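Local coordinates for centrosomal protein 120 (Oreochromis niloticus, PDB 6EWH) that probably acts at centrioles and basal bodies in the formation of cilia, represented here by its second C2 domain, at residues Leu46-Met51 and Pro153-Lys158; Leu110-Cys115 and Pro170-Ala175. The protein carries 1 engineered substitution. All blocks are in the same frame, centred on the assembly; numbering follows the deposited sequence.

Interaction 1 (Leu46-Met51 and Pro153-Lys158); sequences LVPSTM and PPKRVK
Leu46 and Pro153 mark the nearest approach of two largely irregular segments that then diverge, their CA atoms 6.4 Å apart and no hydrogen bond passing between 46-51 and 153-158. The first segment runs on into the short helix 50-54; the second belongs to the long connection between strands 143-150 and 171-180. The main meeting is apolar. Leu46 CG stands beside the backbone N, anti to the carbonyl carbon (chi1 -60°), and from there one branch of the fork, CD2, reaches the proline, although the bond from CA to CB runs across the direction of the proline and only the end of the side chain closes in. CD2 lies against the ring of Pro153, 4.0 Å from both its CD and its CB, with the two side chains crossing at about a right angle. Leu151 also packs on Leu46. Farther out, the folded chain of Lys155 brings NZ to 4.3 Å from CG of Pro48, a loose approach. Beyond it Ser49 occupies the N-cap position of helix 50-54, its OG accepting a weak, bent bond from Met51 N (2.9 Å, 127°). With one methyl on one proline ring as its apolar centre and an exposed proline-lysine pair as its margin, the contact implies light packing of loops at one end of the C2 sandwich, without directional bonds to fix their register.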
loop_
_atom_site.group_PDB
_atom_site.type_symbol
_atom_site.label_atom_id
_atom_site.label_comp_id
_atom_site.label_asym_id
_atom_site.label_seq_id
_atom_site.Cartn_x
_atom_site.Cartn_y
_atom_site.Cartn_z
ATOM N N LEU A 46 3.895 -2.406 18.454
ATOM C CA LEU A 46 3.512 -1.029 18.176
ATOM C C LEU A 46 2.530 -0.459 19.192
ATOM O O LEU A 46 2.153 0.716 19.080
ATOM C CB LEU A 46 2.907 -0.941 16.774
ATOM C CG LEU A 46 3.866 -1.378 15.666
ATOM C CD1 LEU A 46 3.138 -1.403 14.322
ATOM C CD2 LEU A 46 5.083 -0.466 15.592
ATOM N N VAL A 47 2.114 -1.241 20.181
ATOM C CA VAL A 47 1.202 -0.778 21.216
ATOM C C VAL A 47 1.942 -0.851 22.550
ATOM O O VAL A 47 2.392 -1.928 22.946
ATOM C CB VAL A 47 -0.096 -1.600 21.243
ATOM C CG1 VAL A 47 -0.959 -1.217 22.423
ATOM C CG2 VAL A 47 -0.864 -1.355 19.955
ATOM N N PRO A 48 2.114 0.270 23.260
ATOM C CA PRO A 48 2.975 0.252 24.454
ATOM C C PRO A 48 2.397 -0.541 25.607
ATOM O O PRO A 48 3.156 -1.062 26.433
ATOM C CB PRO A 48 3.119 1.740 24.818
ATOM C CG PRO A 48 2.646 2.498 23.610
ATOM C CD PRO A 48 1.623 1.622 22.954
ATOM N N SER A 49 1.078 -0.647 25.691
ATOM C CA SER A 49 0.411 -1.244 26.837
ATOM C C SER A 49 -0.344 -2.486 26.398
ATOM O O SER A 49 -1.126 -2.437 25.443
ATOM C CB SER A 49 -0.575 -0.252 27.448
ATOM O OG SER A 49 -1.542 -0.918 28.240
ATOM N N THR A 50 -0.114 -3.593 27.108
ATOM C CA THR A 50 -0.923 -4.788 26.910
ATOM C C THR A 50 -2.402 -4.512 27.155
ATOM O O THR A 50 -3.263 -5.117 26.506
ATOM C CB THR A 50 -0.423 -5.894 27.846
ATOM O OG1 THR A 50 0.939 -6.205 27.530
ATOM C CG2 THR A 50 -1.267 -7.155 27.717
ATOM N N MET A 51 -2.718 -3.587 28.068
ATOM C CA MET A 51 -4.120 -3.362 28.402
ATOM C C MET A 51 -4.898 -2.744 27.247
ATOM O O MET A 51 -6.112 -2.963 27.145
ATOM C CB MET A 51 -4.266 -2.541 29.685
ATOM C CG MET A 51 -4.450 -3.391 30.941
ATOM S SD MET A 51 -5.879 -4.508 30.885
ATOM C CE MET A 51 -5.686 -5.355 32.450
ATOM N N PRO A 153 7.271 2.686 14.159
ATOM C CA PRO A 153 6.477 3.597 14.992
ATOM C C PRO A 153 6.946 5.029 14.812
ATOM O O PRO A 153 8.103 5.277 14.436
ATOM C CB PRO A 153 6.776 3.106 16.414
ATOM C CG PRO A 153 8.155 2.542 16.315
ATOM C CD PRO A 153 8.219 1.888 14.956
ATOM N N PRO A 154 6.087 6.009 15.095
ATOM C CA PRO A 154 6.464 7.413 14.889
ATOM C C PRO A 154 7.380 7.981 15.968
ATOM O O PRO A 154 7.816 9.131 15.845
ATOM C CB PRO A 154 5.102 8.124 14.889
ATOM C CG PRO A 154 4.254 7.291 15.792
ATOM C CD PRO A 154 4.708 5.862 15.599
ATOM N N LYS A 155 7.702 7.203 16.997
ATOM C CA LYS A 155 8.497 7.675 18.123
ATOM C C LYS A 155 9.959 7.846 17.720
ATOM O O LYS A 155 10.451 7.230 16.772
ATOM C CB LYS A 155 8.435 6.658 19.262
ATOM C CG LYS A 155 7.041 6.144 19.578
ATOM C CD LYS A 155 6.224 7.178 20.333
ATOM C CE LYS A 155 4.827 6.655 20.636
ATOM N NZ LYS A 155 4.861 5.362 21.381
ATOM N N ARG A 156 10.665 8.689 18.480
ATOM C CA ARG A 156 12.090 8.878 18.237
ATOM C C ARG A 156 12.890 7.668 18.706
ATOM O O ARG A 156 13.784 7.193 17.999
ATOM C CB ARG A 156 12.569 10.154 18.934
ATOM C CG ARG A 156 11.866 11.416 18.448
ATOM C CD ARG A 156 11.857 12.513 19.508
ATOM N NE ARG A 156 13.197 12.990 19.841
ATOM C CZ ARG A 156 13.446 14.002 20.668
ATOM N NH1 ARG A 156 12.443 14.651 21.246
ATOM N NH2 ARG A 156 14.696 14.371 20.914
ATOM N N VAL A 157 12.574 7.148 19.887
ATOM C CA VAL A 157 13.335 6.069 20.502
ATOM C C VAL A 157 12.478 4.813 20.490
ATOM O O VAL A 157 11.296 4.857 20.854
ATOM C CB VAL A 157 13.736 6.432 21.938
ATOM C CG1 VAL A 157 14.455 5.262 22.600
ATOM C CG2 VAL A 157 14.619 7.684 21.947
ATOM N N LYS A 158 13.056 3.700 20.058
ATOM C CA LYS A 158 12.397 2.402 20.164
ATOM C C LYS A 158 13.055 1.639 21.300
ATOM O O LYS A 158 14.277 1.498 21.318
ATOM C CB LYS A 158 12.546 1.599 18.881
ATOM C CG LYS A 158 11.816 0.272 18.926
ATOM C CD LYS A 158 11.723 -0.325 17.545
ATOM C CE LYS A 158 12.940 -1.160 17.219
ATOM N NZ LYS A 158 12.696 -2.601 17.507
#

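Interaction 2 (Leu110-Cys115 and Pro170-Ala175); sequences LQIHLC and PTLGVA
The beta-sandwich of the C2 domain provides the setting: Ile112, on strand 110-116 of the four-stranded antiparallel sheet, faces Leu172 and Val174 on strand 171-180 of the mixed sheet across the hydrophobic interior. The strands run in broadly opposite directions but well off antiparallel, and the CA atoms of Ile112 and Leu172 are 9.2 Å apart, a gap filled by side chains and bridged by no hydrogen bond. Ile112 divides its two branches between two partners. With chi1 at -60°, CG2 is anti to the backbone N and meets the CD2 methyl of Leu172 at 3.7 Å, the two side chains crossing at about a right angle. The other branch, carried on CG1 and extended at chi2 (173°), ends in CD1, which meets Val174 tip to tip, 3.9 Å from CG1 and 4.0 Å from CG2, and so rests against both methyls of the valine. Leu172 and Val174, two residues apart on the strand, both direct their CB atoms toward the facing sheet. All three touching residues are buried, and their meeting is a sheet-to-sheet contact made entirely by methyl groups. Strand 110-116 is flanked within its sheet by 60-66 and 119-126, through backbone bonds such as His113 with Tyr63 and Ile112 with Thr124. Phe62 from the first of these neighbours also packs on Leu172, and Val126 from the second on Ile112; strand 171-180 lies between 29-41 and 143-150, whose Phe149 touches Val174.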
loop_
_atom_site.group_PDB
_atom_site.type_symbol
_atom_site.label_atom_id
_atom_site.label_comp_id
_atom_site.label_asym_id
_atom_site.label_seq_id
_atom_site.Cartn_x
_atom_site.Cartn_y
_atom_site.Cartn_z
ATOM N N LEU A 110 4.488 4.863 -1.414
ATOM C CA LEU A 110 3.226 4.704 -0.718
ATOM C C LEU A 110 3.525 4.510 0.765
ATOM O O LEU A 110 4.413 3.738 1.127
ATOM C CB LEU A 110 2.546 3.463 -1.290
ATOM C CG LEU A 110 1.149 3.049 -0.871
ATOM C CD1 LEU A 110 0.156 4.030 -1.434
ATOM C CD2 LEU A 110 0.895 1.661 -1.416
ATOM N N GLN A 111 2.806 5.232 1.623
ATOM C CA GLN A 111 2.960 5.092 3.066
ATOM C C GLN A 111 1.720 4.411 3.627
ATOM O O GLN A 111 0.633 4.992 3.664
ATOM C CB GLN A 111 3.231 6.432 3.745
ATOM C CG GLN A 111 4.695 6.842 3.683
ATOM C CD GLN A 111 4.973 8.140 4.415
ATOM O OE1 GLN A 111 4.157 9.062 4.400
ATOM N NE2 GLN A 111 6.128 8.216 5.064
ATOM N N ILE A 112 1.884 3.168 4.065
ATOM C CA ILE A 112 0.764 2.403 4.612
ATOM C C ILE A 112 0.853 2.465 6.128
ATOM O O ILE A 112 1.883 2.106 6.708
ATOM C CB ILE A 112 0.770 0.956 4.110
ATOM C CG1 ILE A 112 0.658 0.934 2.581
ATOM C CG2 ILE A 112 -0.360 0.172 4.784
ATOM C CD1 ILE A 112 0.822 -0.447 1.991
ATOM N N HIS A 113 -0.223 2.913 6.766
ATOM C CA HIS A 113 -0.263 3.124 8.206
ATOM C C HIS A 113 -1.120 2.055 8.858
ATOM O O HIS A 113 -2.209 1.738 8.370
ATOM C CB HIS A 113 -0.894 4.480 8.525
ATOM C CG HIS A 113 -0.025 5.646 8.181
ATOM N ND1 HIS A 113 0.635 6.387 9.138
ATOM C CD2 HIS A 113 0.310 6.189 6.987
ATOM C CE1 HIS A 113 1.331 7.343 8.547
ATOM N NE2 HIS A 113 1.155 7.241 7.242
ATOM N N LEU A 114 -0.645 1.526 9.978
ATOM C CA LEU A 114 -1.506 0.790 10.890
ATOM C C LEU A 114 -2.135 1.802 11.838
ATOM O O LEU A 114 -1.419 2.584 12.477
ATOM C CB LEU A 114 -0.713 -0.239 11.691
ATOM C CG LEU A 114 -1.494 -0.884 12.840
ATOM C CD1 LEU A 114 -2.632 -1.749 12.301
ATOM C CD2 LEU A 114 -0.571 -1.702 13.780
ATOM N N CYS A 115 -3.463 1.813 11.910
ATOM C CA CYS A 115 -4.178 2.835 12.658
ATOM C C CYS A 115 -5.079 2.217 13.711
ATOM O O CYS A 115 -5.529 1.077 13.585
ATOM C CB CYS A 115 -5.059 3.663 11.736
ATOM S SG CYS A 115 -4.102 4.566 10.538
ATOM N N PRO A 170 7.608 -5.650 13.629
ATOM C CA PRO A 170 6.276 -5.634 13.014
ATOM C C PRO A 170 6.395 -5.613 11.502
ATOM O O PRO A 170 7.111 -4.795 10.925
ATOM C CB PRO A 170 5.655 -4.335 13.531
ATOM C CG PRO A 170 6.447 -3.945 14.689
ATOM C CD PRO A 170 7.822 -4.443 14.450
ATOM N N THR A 171 5.664 -6.508 10.860
ATOM C CA THR A 171 5.819 -6.767 9.446
ATOM C C THR A 171 4.439 -6.793 8.805
ATOM O O THR A 171 3.495 -7.316 9.403
ATOM C CB THR A 171 6.496 -8.128 9.304
ATOM O OG1 THR A 171 7.772 -8.084 9.964
ATOM C CG2 THR A 171 6.676 -8.498 7.867
ATOM N N LEU A 172 4.343 -6.232 7.603
ATOM C CA LEU A 172 3.104 -6.231 6.820
ATOM C C LEU A 172 3.418 -6.768 5.434
ATOM O O LEU A 172 4.256 -6.205 4.725
ATOM C CB LEU A 172 2.561 -4.806 6.700
ATOM C CG LEU A 172 1.230 -4.666 5.954
ATOM C CD1 LEU A 172 0.147 -5.396 6.724
ATOM C CD2 LEU A 172 0.867 -3.211 5.782
ATOM N N GLY A 173 2.749 -7.849 5.043
ATOM C CA GLY A 173 2.894 -8.346 3.687
ATOM C C GLY A 173 2.076 -7.516 2.712
ATOM O O GLY A 173 0.864 -7.375 2.893
ATOM N N VAL A 174 2.730 -6.913 1.719
ATOM C CA VAL A 174 2.058 -6.061 0.735
ATOM C C VAL A 174 2.456 -6.497 -0.666
ATOM O O VAL A 174 3.626 -6.788 -0.929
ATOM C CB VAL A 174 2.424 -4.581 0.936
ATOM C CG1 VAL A 174 1.658 -3.688 -0.040
ATOM C CG2 VAL A 174 2.170 -4.142 2.368
ATOM N N ALA A 175 1.491 -6.488 -1.581
ATOM C CA ALA A 175 1.771 -6.653 -2.997
ATOM C C ALA A 175 1.218 -5.447 -3.734
ATOM O O ALA A 175 0.047 -5.094 -3.560
ATOM C CB ALA A 175 1.109 -7.921 -3.541
#

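Interactions 1 and 2 illustrate how the middle and one end of a single C2 sandwich are built from interleaved pieces of chain. Their segments alternate in sequence: 46-51, 110-115, 153-158, 170-175. The centres lie 16 Å apart, interaction 2 near the centre of the chain and interaction 1 about 22 Å from it, among loops. Leu46 connects them: its CD1 packs on Leu114 CD2 at 3.8 Å, and its CG lies 3.8 Å from CG of Pro170, just ahead of strand 171-180. The apolar packing between the sheets is thereby continued into the loops, where it meets the connection that carries the chain from strand 143-150 to strand 171-180.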